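Local coordinates for protein bifunctional endomannanase/endoglucanase (Caldanaerobius polysaccharolyticus, PDB 3W0K) that probably hydrolyses beta-linked polysaccharides such as mannan and cellulose, as a bifunctional endomannanase/endoglucanase of glycoside hydrolase family 5, at residues N263-S266 against N267-I271; F315-R319 against E320-L324. All coordinates share one frame; numbering follows the deposited sequence.

Contact 1: N263-S266 against N267-I271; sequences NKTS and NDVAI
Ser266 and Asp268 join two residues apart at the start of helix 267-284: the Ser266 hydroxyl OG donates to Asp268 OD2 at 2.7 Å, meeting that oxygen nearly end-on to its C-O bond. Ser266 turns OG away from its own backbone N (chi1 -168°), while Asp268 places its carboxylate between N and the carbonyl carbon (chi1 68°), which brings OD2 back toward Ser266. Ser266 also supplies the first helical acceptor, its O taking Ala270 N at 3.0 Å. Beside these polar links runs a thin apolar seam: Thr265 CG2 lies 4.0 Å from Val269 CG1, the two side chains crossing at about a right angle, and Ser266 CB rests 4.0 Å from Val269 CG2. Further out, Thr265 OG1 is hydrogen-bonded to Leu203 O, and Asn267 OD1 takes Arg304 NE, which ties the loop to helix 201-204 and the helix start to the loop that holds Arg304. With alanine at position 266, Asp268 OD2 would probably lose this donor and the carboxylate be freer to turn. Ser266 occupies the N-cap position, yet its hydroxyl makes no capping bond and is spent on the acid instead. The Asp268 carboxylate is held here in the first turn, and its negative charge near the N-terminal end of the helix would probably be favourable there.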
ATOM      1  N   ASN A 263     -16.086  -2.953  -5.115  1.00 15.30           N
ATOM      2  CA  ASN A 263     -17.507  -3.060  -4.782  1.00 14.46           C
ATOM      3  C   ASN A 263     -18.498  -3.581  -5.822  1.00 15.69           C
ATOM      4  O   ASN A 263     -19.705  -3.361  -5.688  1.00 16.66           O
ATOM      5  CB  ASN A 263     -18.003  -1.728  -4.206  1.00 14.49           C
ATOM      6  CG  ASN A 263     -18.079  -0.621  -5.250  1.00 15.47           C
ATOM      7  OD1 ASN A 263     -17.579  -0.761  -6.368  1.00 16.65           O
ATOM      8  ND2 ASN A 263     -18.721   0.480  -4.887  1.00 16.18           N
ATOM      9  N   LYS A 264     -18.007  -4.271  -6.846  1.00 16.50           N
ATOM     10  CA  LYS A 264     -18.892  -4.823  -7.873  1.00 18.41           C
ATOM     11  C   LYS A 264     -19.087  -6.326  -7.683  1.00 18.61           C
ATOM     12  O   LYS A 264     -20.009  -6.923  -8.240  1.00 20.57           O
ATOM     13  CB  LYS A 264     -18.351  -4.518  -9.271  1.00 20.08           C
ATOM     14  CG  LYS A 264     -18.319  -3.036  -9.601  1.00 23.21           C
ATOM     15  CD  LYS A 264     -19.696  -2.407  -9.467  1.00 26.27           C
ATOM     16  CE  LYS A 264     -19.648  -0.917  -9.758  1.00 29.46           C
ATOM     17  NZ  LYS A 264     -20.988  -0.281  -9.633  1.00 32.91           N
ATOM     18  N   THR A 265     -18.220  -6.919  -6.870  1.00 16.51           N
ATOM     19  CA  THR A 265     -18.261  -8.343  -6.557  1.00 15.67           C
ATOM     20  C   THR A 265     -19.362  -8.585  -5.529  1.00 14.66           C
ATOM     21  O   THR A 265     -19.580  -7.752  -4.648  1.00 14.47           O
ATOM     22  CB  THR A 265     -16.906  -8.785  -5.964  1.00 16.08           C
ATOM     23  OG1 THR A 265     -15.876  -8.564  -6.934  1.00 15.17           O
ATOM     24  CG2 THR A 265     -16.926 -10.256  -5.562  1.00 14.74           C
ATOM     25  N   SER A 266     -20.072  -9.704  -5.651  1.00 15.94           N
ATOM     26  CA  SER A 266     -21.139 -10.019  -4.703  1.00 16.45           C
ATOM     27  C   SER A 266     -20.518 -10.097  -3.310  1.00 14.98           C
ATOM     28  O   SER A 266     -19.435 -10.663  -3.140  1.00 14.91           O
ATOM     29  CB  SER A 266     -21.811 -11.344  -5.060  1.00 18.09           C
ATOM     30  OG  SER A 266     -23.001 -11.511  -4.309  1.00 25.54           O
ATOM     31  N   ASN A 267     -21.202  -9.534  -2.319  1.00 14.53           N
ATOM     32  CA  ASN A 267     -20.670  -9.521  -0.964  1.00 14.06           C
ATOM     33  C   ASN A 267     -20.388 -10.881  -0.348  1.00 14.38           C
ATOM     34  O   ASN A 267     -19.402 -11.037   0.369  1.00 14.44           O
ATOM     35  CB  ASN A 267     -21.546  -8.698  -0.023  1.00 12.96           C
ATOM     36  CG  ASN A 267     -20.790  -8.249   1.203  1.00 13.95           C
ATOM     37  OD1 ASN A 267     -19.752  -7.591   1.094  1.00 15.23           O
ATOM     38  ND2 ASN A 267     -21.278  -8.626   2.379  1.00 14.43           N
ATOM     39  N   ASP A 268     -21.250 -11.864  -0.604  1.00 15.18           N
ATOM     40  CA  ASP A 268     -21.031 -13.196  -0.050  1.00 16.20           C
ATOM     41  C   ASP A 268     -19.728 -13.782  -0.594  1.00 14.33           C
ATOM     42  O   ASP A 268     -18.978 -14.431   0.134  1.00 15.31           O
ATOM     43  CB  ASP A 268     -22.218 -14.124  -0.354  1.00 20.09           C
ATOM     44  CG  ASP A 268     -22.349 -14.455  -1.830  1.00 24.59           C
ATOM     45  OD1 ASP A 268     -22.442 -15.657  -2.160  1.00 29.60           O
ATOM     46  OD2 ASP A 268     -22.361 -13.521  -2.658  1.00 27.15           O
ATOM     47  N   VAL A 269     -19.446 -13.501  -1.864  1.00 14.76           N
ATOM     48  CA  VAL A 269     -18.231 -13.973  -2.520  1.00 13.74           C
ATOM     49  C   VAL A 269     -17.006 -13.254  -1.948  1.00 13.12           C
ATOM     50  O   VAL A 269     -15.981 -13.879  -1.668  1.00 12.74           O
ATOM     51  CB  VAL A 269     -18.311 -13.751  -4.051  1.00 13.04           C
ATOM     52  CG1 VAL A 269     -16.994 -14.118  -4.722  1.00 14.53           C
ATOM     53  CG2 VAL A 269     -19.448 -14.584  -4.636  1.00 16.91           C
ATOM     54  N   ALA A 270     -17.132 -11.944  -1.753  1.00 12.87           N
ATOM     55  CA  ALA A 270     -16.042 -11.140  -1.204  1.00 12.15           C
ATOM     56  C   ALA A 270     -15.696 -11.593   0.210  1.00 12.16           C
ATOM     57  O   ALA A 270     -14.525 -11.786   0.536  1.00 12.30           O
ATOM     58  CB  ALA A 270     -16.421  -9.667  -1.210  1.00 12.63           C
ATOM     59  N   ILE A 271     -16.721 -11.770   1.043  1.00 11.49           N
ATOM     60  CA  ILE A 271     -16.526 -12.212   2.419  1.00 11.30           C
ATOM     61  C   ILE A 271     -15.843 -13.576   2.470  1.00 10.82           C
ATOM     62  O   ILE A 271     -14.938 -13.780   3.269  1.00 11.48           O
ATOM     63  CB  ILE A 271     -17.871 -12.250   3.198  1.00 11.50           C
ATOM     64  CG1 ILE A 271     -18.338 -10.823   3.505  1.00 11.88           C
ATOM     65  CG2 ILE A 271     -17.735 -13.064   4.486  1.00 13.06           C
ATOM     66  CD1 ILE A 271     -17.467 -10.087   4.521  1.00 11.53           C
TER

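Contact 2: F315-R319 against E320-L324; sequences FKVDR and ELLDL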
ATOM      1  N   PHE A 315     -19.596   5.765  12.172  1.00 12.51           N
ATOM      2  CA  PHE A 315     -19.722   5.378  10.766  1.00 12.03           C
ATOM      3  C   PHE A 315     -20.673   4.206  10.534  1.00 11.70           C
ATOM      4  O   PHE A 315     -20.927   3.414  11.441  1.00 12.91           O
ATOM      5  CB  PHE A 315     -18.337   5.014  10.205  1.00 11.73           C
ATOM      6  CG  PHE A 315     -17.349   6.152  10.231  1.00 11.60           C
ATOM      7  CD1 PHE A 315     -16.520   6.351  11.336  1.00 10.80           C
ATOM      8  CD2 PHE A 315     -17.268   7.039   9.165  1.00 12.50           C
ATOM      9  CE1 PHE A 315     -15.630   7.425  11.375  1.00 12.39           C
ATOM     10  CE2 PHE A 315     -16.381   8.113   9.197  1.00 11.72           C
ATOM     11  CZ  PHE A 315     -15.564   8.305  10.304  1.00 12.94           C
ATOM     12  N   LYS A 316     -21.194   4.115   9.313  1.00 11.94           N
ATOM     13  CA  LYS A 316     -22.087   3.024   8.922  1.00 12.98           C
ATOM     14  C   LYS A 316     -21.156   1.951   8.358  1.00 12.17           C
ATOM     15  O   LYS A 316     -20.769   1.993   7.190  1.00 12.76           O
ATOM     16  CB  LYS A 316     -23.073   3.499   7.866  1.00 14.31           C
ATOM     17  N   VAL A 317     -20.804   0.990   9.206  1.00 12.78           N
ATOM     18  CA  VAL A 317     -19.861  -0.054   8.830  1.00 13.01           C
ATOM     19  C   VAL A 317     -20.412  -1.431   8.509  1.00 13.01           C
ATOM     20  O   VAL A 317     -21.517  -1.797   8.918  1.00 13.57           O
ATOM     21  CB  VAL A 317     -18.787  -0.243   9.940  1.00 13.66           C
ATOM     22  CG1 VAL A 317     -18.143   1.092  10.288  1.00 13.92           C
ATOM     23  CG2 VAL A 317     -19.401  -0.880  11.183  1.00 15.86           C
ATOM     24  N   ASP A 318     -19.625  -2.175   7.736  1.00 12.73           N
ATOM     25  CA  ASP A 318     -19.933  -3.554   7.394  1.00 12.43           C
ATOM     26  C   ASP A 318     -19.360  -4.257   8.629  1.00 13.38           C
ATOM     27  O   ASP A 318     -18.151  -4.480   8.719  1.00 12.33           O
ATOM     28  CB  ASP A 318     -19.165  -3.953   6.125  1.00 12.94           C
ATOM     29  CG  ASP A 318     -19.315  -5.431   5.764  1.00 13.17           C
ATOM     30  OD1 ASP A 318     -19.631  -6.270   6.635  1.00 12.55           O
ATOM     31  OD2 ASP A 318     -19.082  -5.762   4.584  1.00 13.21           O
ATOM     32  N   ARG A 319     -20.224  -4.551   9.599  1.00 13.30           N
ATOM     33  CA  ARG A 319     -19.788  -5.180  10.842  1.00 14.35           C
ATOM     34  C   ARG A 319     -19.114  -6.535  10.660  1.00 13.21           C
ATOM     35  O   ARG A 319     -18.163  -6.856  11.374  1.00 14.69           O
ATOM     36  CB  ARG A 319     -20.954  -5.297  11.831  1.00 16.34           C
ATOM     37  CG  ARG A 319     -20.524  -5.665  13.248  1.00 20.46           C
ATOM     38  CD  ARG A 319     -19.565  -4.626  13.820  1.00 23.34           C
ATOM     39  NE  ARG A 319     -19.038  -5.008  15.128  1.00 26.98           N
ATOM     40  CZ  ARG A 319     -19.506  -4.556  16.288  1.00 27.99           C
ATOM     41  NH1 ARG A 319     -20.520  -3.702  16.312  1.00 28.29           N
ATOM     42  NH2 ARG A 319     -18.954  -4.955  17.426  1.00 29.71           N
ATOM     43  N   GLU A 320     -19.607  -7.329   9.714  1.00 13.29           N
ATOM     44  CA  GLU A 320     -19.024  -8.642   9.461  1.00 13.36           C
ATOM     45  C   GLU A 320     -17.566  -8.507   9.027  1.00 13.19           C
ATOM     46  O   GLU A 320     -16.692  -9.218   9.529  1.00 13.07           O
ATOM     47  CB  GLU A 320     -19.827  -9.398   8.400  1.00 15.18           C
ATOM     48  CG  GLU A 320     -19.304 -10.801   8.129  1.00 17.23           C
ATOM     49  CD  GLU A 320     -20.144 -11.575   7.126  1.00 18.24           C
ATOM     50  OE1 GLU A 320     -20.757 -10.954   6.227  1.00 19.70           O
ATOM     51  OE2 GLU A 320     -20.177 -12.818   7.232  1.00 20.48           O
ATOM     52  N   LEU A 321     -17.306  -7.579   8.108  1.00 13.24           N
ATOM     53  CA  LEU A 321     -15.948  -7.351   7.624  1.00 12.36           C
ATOM     54  C   LEU A 321     -15.067  -6.772   8.732  1.00 12.12           C
ATOM     55  O   LEU A 321     -13.928  -7.209   8.916  1.00 10.94           O
ATOM     56  CB  LEU A 321     -15.958  -6.431   6.403  1.00 12.87           C
ATOM     57  CG  LEU A 321     -14.601  -6.148   5.747  1.00 12.56           C
ATOM     58  CD1 LEU A 321     -13.847  -7.446   5.468  1.00 12.08           C
ATOM     59  CD2 LEU A 321     -14.816  -5.356   4.469  1.00 14.09           C
ATOM     60  N   LEU A 322     -15.590  -5.792   9.464  1.00 12.26           N
ATOM     61  CA  LEU A 322     -14.838  -5.193  10.563  1.00 12.62           C
ATOM     62  C   LEU A 322     -14.444  -6.280  11.566  1.00 12.84           C
ATOM     63  O   LEU A 322     -13.299  -6.331  12.016  1.00 12.98           O
ATOM     64  CB  LEU A 322     -15.666  -4.106  11.262  1.00 12.55           C
ATOM     65  CG  LEU A 322     -15.051  -3.501  12.531  1.00 13.14           C
ATOM     66  CD1 LEU A 322     -13.711  -2.844  12.227  1.00 14.00           C
ATOM     67  CD2 LEU A 322     -16.014  -2.496  13.137  1.00 13.15           C
ATOM     68  N   ASP A 323     -15.385  -7.168  11.885  1.00 14.68           N
ATOM     69  CA  ASP A 323     -15.116  -8.255  12.822  1.00 14.51           C
ATOM     70  C   ASP A 323     -14.013  -9.173  12.309  1.00 13.76           C
ATOM     71  O   ASP A 323     -13.167  -9.621  13.083  1.00 14.99           O
ATOM     72  CB  ASP A 323     -16.392  -9.053  13.119  1.00 16.09           C
ATOM     73  CG  ASP A 323     -17.345  -8.314  14.051  1.00 19.00           C
ATOM     74  OD1 ASP A 323     -16.980  -7.245  14.589  1.00 19.36           O
ATOM     75  OD2 ASP A 323     -18.471  -8.812  14.250  1.00 21.78           O
ATOM     76  N   LEU A 324     -14.015  -9.439  11.004  1.00 12.30           N
ATOM     77  CA  LEU A 324     -12.985 -10.280  10.397  1.00 12.14           C
ATOM     78  C   LEU A 324     -11.619  -9.604  10.500  1.00 12.45           C
ATOM     79  O   LEU A 324     -10.613 -10.259  10.762  1.00 12.80           O
ATOM     80  CB  LEU A 324     -13.311 -10.563   8.931  1.00 13.45           C
ATOM     81  CG  LEU A 324     -14.386 -11.615   8.666  1.00 13.93           C
ATOM     82  CD1 LEU A 324     -14.684 -11.685   7.178  1.00 15.56           C
ATOM     83  CD2 LEU A 324     -13.915 -12.965   9.192  1.00 16.14           C
TER
HETATM   84  O   HOH W   1     -20.602  -8.418   5.085  1.00 17.59           O
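Asp318 caps helix 319-327 with its side chain: OD1 accepts from Leu321 N at 3.0 Å, the N-H arriving from above the carboxylate plane, 64° out of it. With CG anti to the backbone N (chi1 174°), the carboxylate folds over the first turn, and its CG packs on Leu321 CB at 3.6 Å. A water donates to the same OD1 and to Glu320 OE1, 2.8 Å from each, and so bridges two acids that would otherwise tend to repel. Backbone bonds carry the turn onward, Leu322 N to Asp318 O at 3.0 Å and Asp323 N to Arg319 O at 2.8 Å.

The charged pair spans the first turn. Arg319 NE donates to Asp323 OD1 at 3.1 Å in a salt bridge, at an edge of the guanidinium and close to its plane. The carboxylate plane stands 79° from that of the guanidinium, and OD1 is met on its syn side, somewhat out of the carboxylate plane. A bend at chi2 turns the Arg319 chain toward Asp323, forward along the helix.

The apolar contact is light: Val317 CG2 and Leu322 CD2 approach to 4.2 Å. Both residues also touch Phe30 of helix 25-33 and Tyr312 of strand 310-312, the antiparallel partner of strand 315-317; Arg319 makes a cation-pi contact with Tyr312. Leu321 and Leu324 face helix 267-284, packing on Phe274 and Leu278, so the capped helix sits between helices 267-284 and 25-33.

In the fold
Contact 1 comes first along the chain, where the loop after barrel strand 254-259 enters helix 267-284; contact 2 follows the eighth barrel strand, 287-290, and leads from the small antiparallel hairpin 310-312/315-317 into the C-terminal helix 319-327. Both are therefore helix starts, on the outside of the TIM barrel and on the same side of the chain's centre, with centres about 14 Å apart. They touch directly: Ile271 CG1 lies 3.6 Å from Glu320 OE1, and Ile271 CD1 lies 4.2 Å from Leu324 CD1. The N-terminal parts of the two helices thus pack against each other, fastening the C-terminal helix to the barrel's outer helical layer.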